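Local coordinates for hypothetical protein (Pseudomonas aeruginosa, PDB 4HSP) that is of unknown function but belongs to the DUF3299 family, carries a signal sequence in its natural form and is built round a mixed beta sheet, at residues 8-13 and 95-99; 118-124 and 134-138. All coordinates share one frame; numbering follows the deposited sequence.

Contact 1: 8-13 and 95-99; sequences WSQLIP and NQIVY. With EDO (1,2-ethanediol), chain G; EDO (1,2-ethanediol), chain D; EDO (1,2-ethanediol), chain C.
Q96 reaches over to W8 with its side-chain amide and ties a single 3-10 turn, residues 8-11, to the chain leading into strand 98-102 of the mixed sheet, a setting consistent with the OB-like clan of this family. Its NE2 donates to the backbone O of W8 at 2.8 Å, nearly straight at 168°; W8 O lies in the plane of the Q96 amide, whereas the donor stands above the carbonyl plane. L11 N, closing the 3-10 turn, comes to the same oxygen from the opposite face, so two donors grip it. The second N-H of NE2 turns back to N95 O at 3.0 Å, which fixes the rotation of the amide. A bend at chi2 (-71°) brings the Q96 amide round to the 8-13 side.

Apolar contacts fill in around these bonds. The W8 indole lies obliquely against the Q96-I97 peptide, and its CH2 meets V98 CG2 at 4.1 Å; its NE1 bonds to P60 O, and L23 of a second subunit also packs on the ring. L11 CD2 comes to V98 CG2 at 4.2 Å, the two side chains at about a right angle, with L59 of strand 55-68 against both.

I12 crosses the two amides: CG1 is 3.5 Å from Q96 NE2 and 3.9 Å from ND2 of N95, whose hydrogen bond goes to P47 O.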
# COMPACT_ATOMS: atom_id res chain seq x y z
N TRP A 8 -17.37 -5.73 -17.39
CA TRP A 8 -17.93 -4.42 -17.09
C TRP A 8 -18.74 -3.86 -18.25
O TRP A 8 -19.70 -3.15 -17.99
CB TRP A 8 -16.83 -3.46 -16.67
CG TRP A 8 -16.37 -3.76 -15.28
CD1 TRP A 8 -15.32 -4.56 -14.92
CD2 TRP A 8 -17.07 -3.44 -14.07
NE1 TRP A 8 -15.25 -4.64 -13.55
CE2 TRP A 8 -16.29 -3.94 -13.00
CE3 TRP A 8 -18.22 -2.70 -13.79
CZ2 TRP A 8 -16.63 -3.71 -11.66
CZ3 TRP A 8 -18.57 -2.49 -12.46
CH2 TRP A 8 -17.79 -3.00 -11.42
N SER A 9 -18.40 -4.20 -19.50
CA SER A 9 -19.13 -3.71 -20.68
C SER A 9 -20.54 -4.29 -20.78
O SER A 9 -21.38 -3.67 -21.44
CB SER A 9 -18.36 -4.01 -21.97
OG SER A 9 -18.11 -5.39 -22.12
N GLN A 10 -20.83 -5.45 -20.11
CA GLN A 10 -22.16 -6.08 -20.10
C GLN A 10 -23.11 -5.32 -19.14
O GLN A 10 -24.31 -5.59 -19.12
CB GLN A 10 -22.07 -7.55 -19.71
CG GLN A 10 -21.44 -8.47 -20.76
CD GLN A 10 -21.35 -9.87 -20.23
OE1 GLN A 10 -20.32 -10.30 -19.70
NE2 GLN A 10 -22.43 -10.61 -20.29
N LEU A 11 -22.56 -4.36 -18.37
CA LEU A 11 -23.33 -3.58 -17.42
C LEU A 11 -23.79 -2.28 -18.05
O LEU A 11 -24.53 -1.53 -17.43
CB LEU A 11 -22.50 -3.33 -16.14
CG LEU A 11 -22.68 -4.32 -14.98
CD1 LEU A 11 -22.42 -5.79 -15.41
CD2 LEU A 11 -21.81 -3.92 -13.82
N ILE A 12 -23.37 -2.02 -19.30
CA ILE A 12 -23.77 -0.85 -20.07
C ILE A 12 -24.77 -1.30 -21.14
O ILE A 12 -24.40 -2.09 -22.02
CB ILE A 12 -22.57 -0.06 -20.68
CG1 ILE A 12 -21.58 0.42 -19.59
CG2 ILE A 12 -23.10 1.14 -21.47
CD1 ILE A 12 -20.31 0.91 -20.08
N PRO A 13 -26.03 -0.81 -21.09
CA PRO A 13 -27.02 -1.22 -22.10
C PRO A 13 -26.68 -0.69 -23.49
O PRO A 13 -25.93 0.28 -23.63
CB PRO A 13 -28.33 -0.62 -21.57
CG PRO A 13 -27.96 0.42 -20.72
CD PRO A 13 -26.65 0.08 -20.09
N ASN A 95 -23.30 2.88 -13.68
CA ASN A 95 -23.53 1.57 -14.29
C ASN A 95 -22.19 0.84 -14.47
O ASN A 95 -22.12 -0.20 -15.13
CB ASN A 95 -24.31 1.68 -15.60
CG ASN A 95 -23.69 2.51 -16.69
OD1 ASN A 95 -22.63 3.11 -16.53
ND2 ASN A 95 -24.37 2.59 -17.84
N GLN A 96 -21.14 1.38 -13.82
CA GLN A 96 -19.78 0.83 -13.76
C GLN A 96 -19.37 0.76 -12.27
O GLN A 96 -18.20 0.84 -11.92
CB GLN A 96 -18.78 1.64 -14.64
CG GLN A 96 -19.05 1.60 -16.16
CD GLN A 96 -18.76 0.27 -16.82
OE1 GLN A 96 -17.67 0.05 -17.37
NE2 GLN A 96 -19.74 -0.64 -16.83
N ILE A 97 -20.37 0.60 -11.39
CA ILE A 97 -20.24 0.45 -9.94
C ILE A 97 -21.29 -0.54 -9.44
O ILE A 97 -22.44 -0.47 -9.84
CB ILE A 97 -20.35 1.79 -9.13
CG1 ILE A 97 -19.57 2.97 -9.77
CG2 ILE A 97 -19.96 1.57 -7.64
CD1 ILE A 97 -19.55 4.30 -8.97
N VAL A 98 -20.88 -1.45 -8.55
CA VAL A 98 -21.74 -2.38 -7.83
C VAL A 98 -21.57 -2.11 -6.31
O VAL A 98 -20.45 -2.13 -5.81
CB VAL A 98 -21.43 -3.87 -8.17
CG1 VAL A 98 -22.44 -4.80 -7.51
CG2 VAL A 98 -21.39 -4.10 -9.68
N TYR A 99 -22.68 -1.86 -5.60
CA TYR A 99 -22.69 -1.74 -4.15
C TYR A 99 -22.78 -3.18 -3.61
O TYR A 99 -23.77 -3.87 -3.86
CB TYR A 99 -23.87 -0.87 -3.68
CG TYR A 99 -23.87 -0.51 -2.20
CD1 TYR A 99 -24.34 -1.41 -1.25
CD2 TYR A 99 -23.54 0.77 -1.78
CE1 TYR A 99 -24.39 -1.08 0.11
CE2 TYR A 99 -23.60 1.13 -0.43
CZ TYR A 99 -24.02 0.20 0.51
OH TYR A 99 -24.08 0.56 1.84
C1 EDO G . -22.81 -5.23 -24.07
O1 EDO G . -21.72 -6.15 -23.93
C2 EDO G . -24.06 -5.67 -23.24
O2 EDO G . -25.00 -4.60 -23.14
C1 EDO D . -17.13 -13.93 -19.78
O1 EDO D . -17.12 -15.26 -20.28
C2 EDO D . -17.96 -13.03 -20.71
O2 EDO D . -19.22 -12.76 -20.11
C1 EDO C . -24.23 -13.84 -18.59
O1 EDO C . -22.96 -13.82 -19.27
C2 EDO C . -25.29 -12.89 -19.26
O2 EDO C . -26.49 -12.84 -18.48

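Contact 2: 118-124 and 134-138; sequences EGTFKVE and GYRMQ. With EDO (1,2-ethanediol), chain J.
The rings of F121 and Y135 lie near parallel, planes 29° apart, but are strongly offset, with little of one ring over the other and centroids 5.2 Å apart. CZ and CE2 of F121 both come to 3.5 Å from CD1 of Y135. At the edge of the F121 ring, near its plane, sits the CE methyl of selenomethionine M137, 3.7 Å from CD1. V123 CG2 meets the Y135 ring at its edge, in plane, the valine running alongside Y135 in the same direction. F121 holds CG anti to its backbone N (chi1 -165°), which swings the ring toward the neighbouring strand. A57 of strand 55-68 packs against both F121 and M137.

These side chains stand on an antiparallel pair of strands within the mixed sheet, 120-122 against 135-138. T120-Q138 and K122-R136 are hydrogen-bonded pairs, with F121-M137 the non-hydrogen-bonded pair between them. The two K122-R136 bonds are nearly straight; T120 N to Q138 O is more bent, at 136°, close to the corner the chain turns at G119.

K122 and R136 point to the face opposite F121 and M137, and E124 joins them in a salt-bridge network. E124 OE2 stands 3.3 Å from R136 NH1 but well out of the guanidinium plane, so charge alone joins them, while the E124 chain crosses R136 obliquely, its CB, CG and CD against R136 CD. K122 NZ makes a weak salt bridge to E124 OE1, so the carboxylate is shared between two cations and probably stays ionised. R136 bends at chi3, and its NE donates to O1 of an ethanediol, most likely a crystallisation additive, at 3.1 Å.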
# COMPACT_ATOMS: atom_id res chain seq x y z
N GLU A 118 -18.54 -12.84 -6.34
CA GLU A 118 -19.65 -13.71 -6.75
C GLU A 118 -20.80 -13.54 -5.80
O GLU A 118 -20.58 -13.48 -4.59
CB GLU A 118 -19.22 -15.20 -6.71
CG GLU A 118 -17.97 -15.54 -7.50
CD GLU A 118 -17.48 -16.97 -7.40
OE1 GLU A 118 -18.30 -17.86 -7.09
OE2 GLU A 118 -16.27 -17.20 -7.64
N GLY A 119 -22.02 -13.56 -6.32
CA GLY A 119 -23.21 -13.49 -5.48
C GLY A 119 -24.48 -13.14 -6.23
O GLY A 119 -24.48 -13.10 -7.45
N THR A 120 -25.57 -12.91 -5.50
CA THR A 120 -26.87 -12.53 -6.08
C THR A 120 -26.75 -11.09 -6.56
O THR A 120 -26.36 -10.20 -5.79
CB THR A 120 -28.01 -12.76 -5.07
OG1 THR A 120 -27.93 -14.10 -4.58
CG2 THR A 120 -29.40 -12.50 -5.68
N PHE A 121 -27.07 -10.88 -7.83
CA PHE A 121 -26.96 -9.62 -8.53
C PHE A 121 -28.32 -8.98 -8.73
O PHE A 121 -29.20 -9.57 -9.33
CB PHE A 121 -26.27 -9.86 -9.88
CG PHE A 121 -25.75 -8.63 -10.58
CD1 PHE A 121 -24.54 -8.06 -10.22
CD2 PHE A 121 -26.48 -8.03 -11.60
CE1 PHE A 121 -24.05 -6.94 -10.89
CE2 PHE A 121 -26.01 -6.88 -12.24
CZ PHE A 121 -24.79 -6.36 -11.90
N LYS A 122 -28.47 -7.73 -8.28
CA LYS A 122 -29.70 -6.93 -8.34
C LYS A 122 -29.51 -5.63 -9.11
O LYS A 122 -28.50 -4.94 -8.93
CB LYS A 122 -30.14 -6.55 -6.91
CG LYS A 122 -31.09 -7.48 -6.20
CD LYS A 122 -31.70 -6.73 -5.01
CE LYS A 122 -33.16 -6.35 -5.21
NZ LYS A 122 -33.36 -5.33 -6.28
N VAL A 123 -30.53 -5.23 -9.86
CA VAL A 123 -30.57 -3.97 -10.59
C VAL A 123 -31.44 -3.06 -9.72
O VAL A 123 -32.67 -3.05 -9.83
CB VAL A 123 -31.07 -4.14 -12.05
CG1 VAL A 123 -31.11 -2.80 -12.75
CG2 VAL A 123 -30.18 -5.11 -12.82
N GLU A 124 -30.78 -2.42 -8.74
CA GLU A 124 -31.37 -1.57 -7.72
C GLU A 124 -30.42 -0.44 -7.41
O GLU A 124 -29.21 -0.66 -7.30
CB GLU A 124 -31.64 -2.39 -6.45
CG GLU A 124 -32.56 -1.73 -5.44
CD GLU A 124 -32.56 -2.31 -4.03
OE1 GLU A 124 -32.38 -3.54 -3.87
OE2 GLU A 124 -32.75 -1.51 -3.08
N GLY A 134 -25.94 1.74 -9.81
CA GLY A 134 -27.16 1.25 -10.42
C GLY A 134 -27.38 -0.22 -10.18
O GLY A 134 -28.44 -0.75 -10.49
N TYR A 135 -26.37 -0.87 -9.56
CA TYR A 135 -26.33 -2.30 -9.26
C TYR A 135 -25.95 -2.58 -7.82
O TYR A 135 -25.20 -1.82 -7.21
CB TYR A 135 -25.31 -3.02 -10.18
CG TYR A 135 -25.59 -2.81 -11.65
CD1 TYR A 135 -26.68 -3.41 -12.27
CD2 TYR A 135 -24.79 -1.95 -12.42
CE1 TYR A 135 -26.94 -3.22 -13.63
CE2 TYR A 135 -25.05 -1.74 -13.77
CZ TYR A 135 -26.13 -2.39 -14.38
OH TYR A 135 -26.39 -2.21 -15.71
N ARG A 136 -26.47 -3.70 -7.30
CA ARG A 136 -26.20 -4.21 -5.96
C ARG A 136 -25.85 -5.70 -6.02
O ARG A 136 -26.28 -6.42 -6.93
CB ARG A 136 -27.38 -3.97 -5.00
CG ARG A 136 -27.71 -2.53 -4.68
CD ARG A 136 -28.95 -2.46 -3.84
NE ARG A 136 -28.63 -2.33 -2.42
CZ ARG A 136 -29.02 -1.32 -1.65
NH1 ARG A 136 -29.77 -0.34 -2.16
NH2 ARG A 136 -28.68 -1.28 -0.37
N MSE A 137 -25.10 -6.17 -5.03
CA MSE A 137 -24.70 -7.56 -4.92
C MSE A 137 -24.57 -7.97 -3.45
O MSE A 137 -23.99 -7.25 -2.63
CB MSE A 137 -23.39 -7.79 -5.67
CG MSE A 137 -22.93 -9.22 -5.79
SE MSE A 137 -21.79 -9.37 -7.39
CE MSE A 137 -22.81 -10.62 -8.25
N GLN A 138 -25.14 -9.12 -3.13
CA GLN A 138 -25.02 -9.78 -1.85
C GLN A 138 -24.04 -10.89 -2.14
O GLN A 138 -24.39 -11.89 -2.77
CB GLN A 138 -26.39 -10.26 -1.35
CG GLN A 138 -26.37 -10.86 0.05
CD GLN A 138 -25.94 -9.88 1.12
OE1 GLN A 138 -26.46 -8.76 1.22
NE2 GLN A 138 -24.99 -10.29 1.96
C1 EDO J . -27.29 -5.05 -0.94
O1 EDO J . -26.34 -4.33 -1.74
C2 EDO J . -27.50 -6.52 -1.43
O2 EDO J . -28.56 -6.57 -2.39
O HOH W 1 -25.85 -14.21 -1.88

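How the contacts relate
The centres of the two contacts are 11 Å apart, and the contacts touch directly. Along the chain they come in series: contact 1 closes at residue 99 before contact 2 opens at 118. Both reach the same mixed sheet, in which strand 98-102 runs parallel beside strand 132-144, the latter pairing antiparallel with 120-122. The backbone joins them where Y99 O probably accepts a hydrogen bond from M137 N, 2.9 Å away. V98 also packs on M137, and Y135 OH lies 2.6 Å from L11 O, probably hydrogen-bonded. Y135 thus connects the antiparallel pair to the 3-10 turn of 8-11, and the two contacts share the buried side chains between strands 98-102 and 132-144.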